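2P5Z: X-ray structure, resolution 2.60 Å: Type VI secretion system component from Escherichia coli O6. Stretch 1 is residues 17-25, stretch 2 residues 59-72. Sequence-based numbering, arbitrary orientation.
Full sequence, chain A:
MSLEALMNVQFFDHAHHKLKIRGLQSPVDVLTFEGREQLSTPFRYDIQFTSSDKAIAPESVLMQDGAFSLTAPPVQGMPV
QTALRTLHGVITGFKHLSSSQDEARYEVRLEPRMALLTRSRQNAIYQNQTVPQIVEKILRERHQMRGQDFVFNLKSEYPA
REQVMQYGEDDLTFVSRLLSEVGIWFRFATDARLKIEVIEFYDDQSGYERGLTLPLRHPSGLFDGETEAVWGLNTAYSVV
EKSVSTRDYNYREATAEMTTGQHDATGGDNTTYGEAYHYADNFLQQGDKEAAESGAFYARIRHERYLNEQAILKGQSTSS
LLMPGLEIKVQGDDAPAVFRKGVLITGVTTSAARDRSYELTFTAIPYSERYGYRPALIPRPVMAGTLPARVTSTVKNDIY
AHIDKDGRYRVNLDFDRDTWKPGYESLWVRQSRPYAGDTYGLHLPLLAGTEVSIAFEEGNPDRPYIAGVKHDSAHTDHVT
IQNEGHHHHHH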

# COMPACT_ATOMS: atom_id res chain seq x y z
N HIS A 17 -11.85 24.34 26.70
CA HIS A 17 -10.97 24.34 25.49
C HIS A 17 -11.17 25.54 24.58
O HIS A 17 -12.29 25.82 24.17
CB HIS A 17 -11.16 23.06 24.69
CG HIS A 17 -10.85 21.83 25.47
ND1 HIS A 17 -11.83 21.01 25.98
CD2 HIS A 17 -9.67 21.31 25.87
CE1 HIS A 17 -11.27 20.02 26.65
NE2 HIS A 17 -9.96 20.17 26.59
N LYS A 18 -10.07 26.23 24.29
CA LYS A 18 -10.11 27.43 23.46
C LYS A 18 -9.23 27.31 22.22
O LYS A 18 -8.18 26.66 22.23
CB LYS A 18 -9.70 28.68 24.26
CG LYS A 18 -10.50 28.93 25.54
CD LYS A 18 -10.82 30.41 25.72
CE LYS A 18 -11.46 30.70 27.08
NZ LYS A 18 -10.43 30.94 28.14
N LEU A 19 -9.67 27.95 21.15
CA LEU A 19 -8.96 27.94 19.90
C LEU A 19 -8.89 29.39 19.47
O LEU A 19 -9.92 30.05 19.29
CB LEU A 19 -9.75 27.16 18.85
CG LEU A 19 -9.14 26.56 17.57
CD1 LEU A 19 -10.02 26.93 16.40
CD2 LEU A 19 -7.66 26.92 17.27
N LYS A 20 -7.67 29.89 19.30
CA LYS A 20 -7.47 31.23 18.78
C LYS A 20 -6.79 31.15 17.46
O LYS A 20 -5.71 30.61 17.35
CB LYS A 20 -6.61 32.05 19.72
CG LYS A 20 -7.40 32.96 20.63
CD LYS A 20 -6.47 33.61 21.66
CE LYS A 20 -5.85 32.55 22.57
NZ LYS A 20 -4.80 33.09 23.49
N ILE A 21 -7.42 31.69 16.44
CA ILE A 21 -6.80 31.82 15.15
C ILE A 21 -6.57 33.30 14.87
O ILE A 21 -7.53 34.06 14.80
CB ILE A 21 -7.71 31.28 14.07
CG1 ILE A 21 -8.09 29.82 14.38
CG2 ILE A 21 -7.05 31.43 12.68
CD1 ILE A 21 -9.37 29.38 13.64
N ARG A 22 -5.31 33.70 14.71
CA ARG A 22 -4.93 35.10 14.48
C ARG A 22 -5.68 35.79 13.33
O ARG A 22 -5.73 35.28 12.21
CB ARG A 22 -3.41 35.21 14.29
CG ARG A 22 -2.92 36.40 13.42
CD ARG A 22 -1.43 36.32 13.12
NE ARG A 22 -0.62 37.03 14.11
CZ ARG A 22 -0.08 36.49 15.20
NH1 ARG A 22 0.63 37.26 16.03
NH2 ARG A 22 -0.24 35.20 15.49
N GLY A 23 -6.29 36.93 13.65
CA GLY A 23 -6.93 37.78 12.67
C GLY A 23 -8.40 37.51 12.49
O GLY A 23 -9.05 38.15 11.67
N LEU A 24 -8.94 36.57 13.26
CA LEU A 24 -10.29 36.10 12.98
C LEU A 24 -11.34 36.81 13.83
O LEU A 24 -11.33 36.70 15.06
CB LEU A 24 -10.38 34.58 13.18
CG LEU A 24 -11.66 33.92 12.69
CD1 LEU A 24 -11.85 34.13 11.18
CD2 LEU A 24 -11.66 32.45 13.03
N GLN A 25 -12.25 37.52 13.17
CA GLN A 25 -13.25 38.28 13.91
C GLN A 25 -14.38 37.38 14.36
O GLN A 25 -14.96 37.56 15.44
CB GLN A 25 -13.79 39.41 13.06
CG GLN A 25 -12.71 40.35 12.64
CD GLN A 25 -13.25 41.71 12.29
OE1 GLN A 25 -12.75 42.73 12.78
NE2 GLN A 25 -14.27 41.74 11.44
N GLU A 59 -9.88 31.77 3.14
CA GLU A 59 -8.76 32.73 3.10
C GLU A 59 -8.51 33.45 4.43
O GLU A 59 -7.38 33.86 4.71
CB GLU A 59 -8.92 33.73 1.95
CG GLU A 59 -10.36 34.12 1.61
CD GLU A 59 -10.98 33.19 0.59
OE1 GLU A 59 -12.00 32.54 0.91
OE2 GLU A 59 -10.44 33.08 -0.53
N SER A 60 -9.54 33.57 5.27
CA SER A 60 -9.40 34.17 6.60
C SER A 60 -8.71 33.24 7.59
O SER A 60 -8.39 33.64 8.70
CB SER A 60 -10.76 34.55 7.19
OG SER A 60 -11.63 35.01 6.18
N VAL A 61 -8.51 31.99 7.19
CA VAL A 61 -8.18 30.96 8.16
C VAL A 61 -6.95 30.15 7.76
O VAL A 61 -6.06 29.94 8.58
CB VAL A 61 -9.47 30.13 8.51
CG1 VAL A 61 -9.21 28.69 8.73
CG2 VAL A 61 -10.15 30.70 9.72
N LEU A 62 -6.89 29.73 6.49
CA LEU A 62 -5.77 28.91 5.98
C LEU A 62 -4.45 29.65 6.04
O LEU A 62 -4.37 30.81 5.68
CB LEU A 62 -6.01 28.49 4.53
CG LEU A 62 -7.12 27.46 4.34
CD1 LEU A 62 -7.41 27.25 2.84
CD2 LEU A 62 -6.75 26.15 5.07
N MET A 63 -3.44 28.95 6.54
CA MET A 63 -2.09 29.47 6.76
C MET A 63 -1.94 30.48 7.92
O MET A 63 -0.82 30.82 8.30
CB MET A 63 -1.39 29.88 5.44
CG MET A 63 -1.10 28.67 4.49
SD MET A 63 0.09 27.48 5.19
CE MET A 63 1.58 28.46 5.13
N GLN A 64 -3.05 30.90 8.53
CA GLN A 64 -2.99 31.66 9.80
C GLN A 64 -2.49 30.87 11.01
O GLN A 64 -2.65 29.66 11.07
CB GLN A 64 -4.36 32.24 10.16
CG GLN A 64 -4.89 33.25 9.16
CD GLN A 64 -3.95 34.42 9.02
OE1 GLN A 64 -3.33 34.86 9.99
NE2 GLN A 64 -3.81 34.90 7.81
N ASP A 65 -1.91 31.59 11.97
CA ASP A 65 -1.46 31.02 13.25
C ASP A 65 -2.65 30.59 14.08
O ASP A 65 -3.70 31.22 14.05
CB ASP A 65 -0.73 32.07 14.08
CG ASP A 65 0.68 32.31 13.62
OD1 ASP A 65 1.05 31.83 12.53
OD2 ASP A 65 1.43 33.01 14.34
N GLY A 66 -2.45 29.53 14.85
CA GLY A 66 -3.52 29.00 15.63
C GLY A 66 -2.96 28.56 16.95
O GLY A 66 -1.83 28.07 17.02
N ALA A 67 -3.74 28.73 18.01
CA ALA A 67 -3.34 28.26 19.32
C ALA A 67 -4.52 27.51 19.91
O ALA A 67 -5.66 28.00 19.86
CB ALA A 67 -2.96 29.41 20.18
N PHE A 68 -4.27 26.32 20.46
CA PHE A 68 -5.33 25.53 21.02
C PHE A 68 -4.97 25.18 22.45
O PHE A 68 -3.92 24.60 22.69
CB PHE A 68 -5.54 24.26 20.21
CG PHE A 68 -6.63 23.39 20.74
CD1 PHE A 68 -7.97 23.77 20.61
CD2 PHE A 68 -6.34 22.19 21.36
CE1 PHE A 68 -8.98 22.98 21.09
CE2 PHE A 68 -7.35 21.39 21.84
CZ PHE A 68 -8.67 21.79 21.71
N SER A 69 -5.84 25.54 23.40
CA SER A 69 -5.52 25.37 24.82
C SER A 69 -6.51 24.51 25.56
O SER A 69 -7.67 24.45 25.20
CB SER A 69 -5.44 26.72 25.53
OG SER A 69 -5.11 27.76 24.63
N LEU A 70 -6.03 23.86 26.61
CA LEU A 70 -6.89 23.28 27.63
C LEU A 70 -6.94 24.26 28.81
O LEU A 70 -5.91 24.58 29.40
CB LEU A 70 -6.35 21.92 28.07
CG LEU A 70 -7.05 20.96 29.05
CD1 LEU A 70 -8.48 21.31 29.53
CD2 LEU A 70 -7.02 19.57 28.42
N THR A 71 -8.15 24.73 29.12
CA THR A 71 -8.38 25.76 30.15
C THR A 71 -8.47 25.16 31.56
O THR A 71 -8.96 24.04 31.74
CB THR A 71 -9.66 26.58 29.81
OG1 THR A 71 -9.75 26.77 28.39
CG2 THR A 71 -9.67 27.96 30.50
N ALA A 72 -7.96 25.90 32.55
CA ALA A 72 -7.95 25.44 33.94
C ALA A 72 -9.28 25.74 34.64
O ALA A 72 -10.30 25.11 34.36
CB ALA A 72 -6.79 26.09 34.71

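The apolar centre of this contact lies on the buried face of a two-stranded antiparallel ladder. There Leu19 sits opposite Phe68, with Leu19 CB 4.2 Å from Phe68 CD1 at the edge of the ring. Ile21 faces Gly66, which places no side chain on this face; Ile21 CD1 lies 4.2 Å from Val61 CG2. The same methyl of Val61 lies 4.0 Å from Leu24 CD2, so branched aliphatic side chains continue the apolar patch beyond the strands.

Lys18 and Ser69 form one hydrogen-bonded pair (Lys18 N to Ser69 O, 3.1 Å; Ser69 N to Lys18 O, 2.8 Å), and Lys20 and Ala67 form the next, with Lys20 N to Ala67 O and Ala67 N to Lys20 O both 2.8 Å. Between them, the non-hydrogen-bonded Leu19 and Phe68 lie closer, Leu19 CA to Phe68 CA 4.5 Å, with CA-H...O contacts such as Leu19 CA to Ala67 O, 3.3 Å. Lys18 and Lys20 point to the opposite face, where their long, charged chains can reach solvent beside the small Ser69 and Ala67.

At the polar edge, Arg22 N donates to Asp65 O (3.0 Å), and Arg22 NH2 makes a salt bridge to Asp65 OD2 (3.0 Å), pairing opposite charges within the type II turn from Ile21 to Leu24. Gly23 suits that turn: at its phi and psi of 93° and 2°, a CB would jam against Arg22 O.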